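Local coordinates for ribosome biogenesis GTPase A (Thermotoga maritima, PDB 3CNN), which binds and hydrolyses GTP and is probably required for a late step in assembly of the large, 50S ribosomal subunit, binding 23S rRNA, at the guanosine-5'-triphosphate site. Sequence-based numbering; all coordinates share one arbitrary frame.

The guanosine-5'-triphosphate site. Residues 54-55, 57-58, 82-83, 108-114, 154. With GTP (guanosine-5'-triphosphate), chain B.
The P-loop, residues 106-113, and the NKxD motif of Asn54, Lys55 and Asp57 supply most of the phosphate and base contacts, helped by Thr114 and Lys83, a worked example of how GTPases read phosphate and base separately. Asp57, with chi1 58° tucking CG between its own N and C, meets the guanine edge with both syn lone pairs: OD1 takes the N1 hydrogen of GTP at 2.9 Å and OD2 the exocyclic amine N2 at 3.0 Å. An alanine here would remove both acceptors and would probably weaken the preference for guanine. Lys83 N gives guanine O6 of GTP a nearly straight hydrogen bond of 2.8 Å (167° at the hydrogen). The base lies between two lysine chains: extended Lys55 runs along one face, CG 3.6 Å from the six-membered ring centroid, while bent Lys83 covers the other with CG and CE. Lys55 NZ continues past the base to Asn109 O, and Asn54 ND2 gives Thr110 O, which lies in the plane of its amide, a 2.7 Å hydrogen bond, so the base motif braces the P-loop; a water links Asn54 ND2, Gly111 O and N7. The beta-phosphate O1B is gripped by Gly111 N, Lys112 N and, in a salt bridge, Lys112 NZ; bends at chi3 and chi4 let NZ also reach gamma-phosphate O1G of GTP at 2.9 Å. Ser113 clasps O2B, and Thr114 the alpha-phosphate O1A, each through backbone N and hydroxyl. The P-loop joins strand 101-106 to helix 112-120, whose N-terminal end probably helps stabilise phosphate charge; strand 48-54 ends on Asn54, so the base motif precedes the P-loop, this family's circularly permuted order.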
loop_
_atom_site.group_PDB
_atom_site.type_symbol
_atom_site.label_atom_id
_atom_site.label_comp_id
_atom_site.label_asym_id
_atom_site.label_seq_id
_atom_site.Cartn_x
_atom_site.Cartn_y
_atom_site.Cartn_z
ATOM N N ASN A 54 3.022 -1.534 -5.989
ATOM C CA ASN A 54 1.947 -2.490 -6.150
ATOM C C ASN A 54 0.593 -1.822 -6.463
ATOM O O ASN A 54 0.435 -0.619 -6.286
ATOM C CB ASN A 54 1.862 -3.359 -4.890
ATOM C CG ASN A 54 1.231 -4.687 -5.149
ATOM O OD1 ASN A 54 1.331 -5.211 -6.237
ATOM N ND2 ASN A 54 0.587 -5.246 -4.147
ATOM N N LYS A 55 -0.349 -2.622 -6.958
ATOM C CA LYS A 55 -1.741 -2.231 -7.177
ATOM C C LYS A 55 -1.890 -1.172 -8.268
ATOM O O LYS A 55 -2.704 -0.250 -8.122
ATOM C CB LYS A 55 -2.391 -1.740 -5.870
ATOM C CG LYS A 55 -2.377 -2.731 -4.722
ATOM C CD LYS A 55 -3.244 -2.229 -3.565
ATOM C CE LYS A 55 -3.345 -3.240 -2.441
ATOM N NZ LYS A 55 -3.963 -2.679 -1.200
ATOM N N ASP A 57 -3.159 -1.426 -10.937
ATOM C CA ASP A 57 -4.431 -1.678 -11.596
ATOM C C ASP A 57 -5.528 -0.729 -11.105
ATOM O O ASP A 57 -6.468 -0.419 -11.845
ATOM C CB ASP A 57 -4.850 -3.152 -11.441
ATOM C CG ASP A 57 -4.968 -3.587 -9.993
ATOM O OD1 ASP A 57 -4.069 -3.239 -9.212
ATOM O OD2 ASP A 57 -5.958 -4.272 -9.630
ATOM N N ILE A 58 -5.392 -0.260 -9.863
ATOM C CA ILE A 58 -6.362 0.663 -9.272
ATOM C C ILE A 58 -5.766 2.056 -9.035
ATOM O O ILE A 58 -6.349 2.872 -8.320
ATOM C CB ILE A 58 -7.001 0.080 -7.982
ATOM C CG1 ILE A 58 -5.925 -0.225 -6.918
ATOM C CG2 ILE A 58 -7.849 -1.156 -8.324
ATOM C CD1 ILE A 58 -6.471 -0.620 -5.584
ATOM N N HIS A 82 0.872 -5.789 -10.121
ATOM C CA HIS A 82 -0.425 -5.953 -9.467
ATOM C C HIS A 82 -0.804 -7.444 -9.426
ATOM O O HIS A 82 -0.229 -8.239 -10.145
ATOM C CB HIS A 82 -1.506 -5.124 -10.181
ATOM C CG HIS A 82 -1.780 -5.560 -11.589
ATOM N ND1 HIS A 82 -2.833 -6.386 -11.924
ATOM C CD2 HIS A 82 -1.138 -5.281 -12.750
ATOM C CE1 HIS A 82 -2.819 -6.606 -13.227
ATOM N NE2 HIS A 82 -1.804 -5.945 -13.750
ATOM N N LYS A 83 -1.747 -7.797 -8.558
ATOM C CA LYS A 83 -2.366 -9.132 -8.469
ATOM C C LYS A 83 -2.418 -9.915 -9.787
ATOM O O LYS A 83 -1.903 -11.029 -9.872
ATOM C CB LYS A 83 -3.812 -8.989 -7.982
ATOM C CG LYS A 83 -4.040 -9.259 -6.530
ATOM C CD LYS A 83 -5.449 -9.794 -6.268
ATOM C CE LYS A 83 -6.561 -8.749 -6.449
ATOM N NZ LYS A 83 -7.007 -8.520 -7.873
ATOM N N PRO A 108 1.214 -2.233 6.644
ATOM C CA PRO A 108 0.079 -3.132 6.433
ATOM C C PRO A 108 -0.686 -2.895 5.124
ATOM O O PRO A 108 -0.725 -1.766 4.622
ATOM C CB PRO A 108 -0.836 -2.823 7.628
ATOM C CG PRO A 108 0.094 -2.337 8.705
ATOM C CD PRO A 108 1.137 -1.545 7.952
ATOM N N ASN A 109 -1.270 -3.971 4.598
ATOM C CA ASN A 109 -2.275 -3.940 3.526
ATOM C C ASN A 109 -1.766 -3.732 2.090
ATOM O O ASN A 109 -2.558 -3.760 1.153
ATOM C CB ASN A 109 -3.377 -2.913 3.856
ATOM C CG ASN A 109 -4.649 -3.153 3.064
ATOM O OD1 ASN A 109 -5.192 -4.248 3.076
ATOM N ND2 ASN A 109 -5.119 -2.133 2.367
ATOM N N THR A 110 -0.460 -3.539 1.907
ATOM C CA THR A 110 0.087 -3.194 0.578
ATOM C C THR A 110 0.134 -4.354 -0.433
ATOM O O THR A 110 0.431 -4.153 -1.634
ATOM C CB THR A 110 1.434 -2.492 0.696
ATOM O OG1 THR A 110 2.383 -3.389 1.306
ATOM C CG2 THR A 110 1.284 -1.230 1.563
ATOM N N GLY A 111 -0.190 -5.556 0.045
ATOM C CA GLY A 111 -0.321 -6.724 -0.827
ATOM C C GLY A 111 0.821 -7.718 -0.694
ATOM O O GLY A 111 1.143 -8.426 -1.653
ATOM N N LYS A 112 1.421 -7.778 0.495
ATOM C CA LYS A 112 2.625 -8.578 0.743
ATOM C C LYS A 112 2.385 -10.087 0.708
ATOM O O LYS A 112 3.199 -10.824 0.157
ATOM C CB LYS A 112 3.250 -8.197 2.079
ATOM C CG LYS A 112 3.728 -6.766 2.144
ATOM C CD LYS A 112 4.263 -6.430 3.550
ATOM C CE LYS A 112 3.214 -6.548 4.645
ATOM N NZ LYS A 112 2.146 -5.544 4.470
ATOM N N SER A 113 1.274 -10.529 1.303
ATOM C CA SER A 113 0.859 -11.936 1.280
ATOM C C SER A 113 0.501 -12.389 -0.126
ATOM O O SER A 113 0.910 -13.464 -0.558
ATOM C CB SER A 113 -0.336 -12.151 2.198
ATOM O OG SER A 113 0.018 -11.762 3.506
ATOM N N THR A 114 -0.270 -11.568 -0.832
ATOM C CA THR A 114 -0.647 -11.840 -2.220
ATOM C C THR A 114 0.591 -12.098 -3.076
ATOM O O THR A 114 0.620 -13.053 -3.855
ATOM C CB THR A 114 -1.469 -10.675 -2.801
ATOM O OG1 THR A 114 -2.621 -10.472 -1.981
ATOM C CG2 THR A 114 -1.923 -10.961 -4.247
ATOM N N ILE A 154 6.056 -6.850 8.648
ATOM C CA ILE A 154 5.085 -5.760 8.655
ATOM C C ILE A 154 5.687 -4.574 9.385
ATOM O O ILE A 154 6.053 -4.684 10.558
ATOM C CB ILE A 154 3.740 -6.189 9.291
ATOM C CG1 ILE A 154 3.165 -7.380 8.514
ATOM C CG2 ILE A 154 2.748 -5.026 9.304
ATOM C CD1 ILE A 154 2.123 -8.230 9.254
HETATM P PG GTP B . -1.284 -7.224 5.881
HETATM O O1G GTP B . 0.125 -6.702 6.173
HETATM O O2G GTP B . -2.293 -6.386 6.654
HETATM O O3G GTP B . -1.471 -8.669 6.326
HETATM O O3B GTP B . -1.672 -7.159 4.310
HETATM P PB GTP B . -0.702 -7.630 3.110
HETATM O O1B GTP B . 0.424 -6.633 2.951
HETATM O O2B GTP B . -0.184 -9.029 3.335
HETATM O O3A GTP B . -1.669 -7.471 1.864
HETATM P PA GTP B . -2.704 -8.500 1.238
HETATM O O1A GTP B . -2.011 -9.269 0.143
HETATM O O2A GTP B . -3.444 -9.357 2.224
HETATM O "O5'" GTP B . -3.684 -7.458 0.499
HETATM C "C5'" GTP B . -4.679 -6.728 1.183
HETATM C "C4'" GTP B . -5.818 -6.508 0.201
HETATM O "O4'" GTP B . -5.308 -5.950 -0.992
HETATM C "C3'" GTP B . -6.480 -7.806 -0.194
HETATM O "O3'" GTP B . -7.876 -7.593 -0.230
HETATM C "C2'" GTP B . -5.949 -8.094 -1.580
HETATM O "O2'" GTP B . -6.919 -8.779 -2.328
HETATM C "C1'" GTP B . -5.687 -6.705 -2.124
HETATM N N9 GTP B . -4.617 -6.601 -3.149
HETATM C C8 GTP B . -3.322 -7.081 -3.075
HETATM N N7 GTP B . -2.687 -6.748 -4.217
HETATM C C5 GTP B . -3.551 -6.079 -5.027
HETATM C C6 GTP B . -3.416 -5.515 -6.294
HETATM O O6 GTP B . -2.345 -5.596 -6.905
HETATM N N1 GTP B . -4.496 -4.865 -6.875
HETATM C C2 GTP B . -5.699 -4.784 -6.191
HETATM N N2 GTP B . -6.739 -4.169 -6.737
HETATM N N3 GTP B . -5.817 -5.341 -4.930
HETATM C C4 GTP B . -4.764 -5.977 -4.360
HETATM O O HOH W 1 -0.194 -7.957 -4.253
#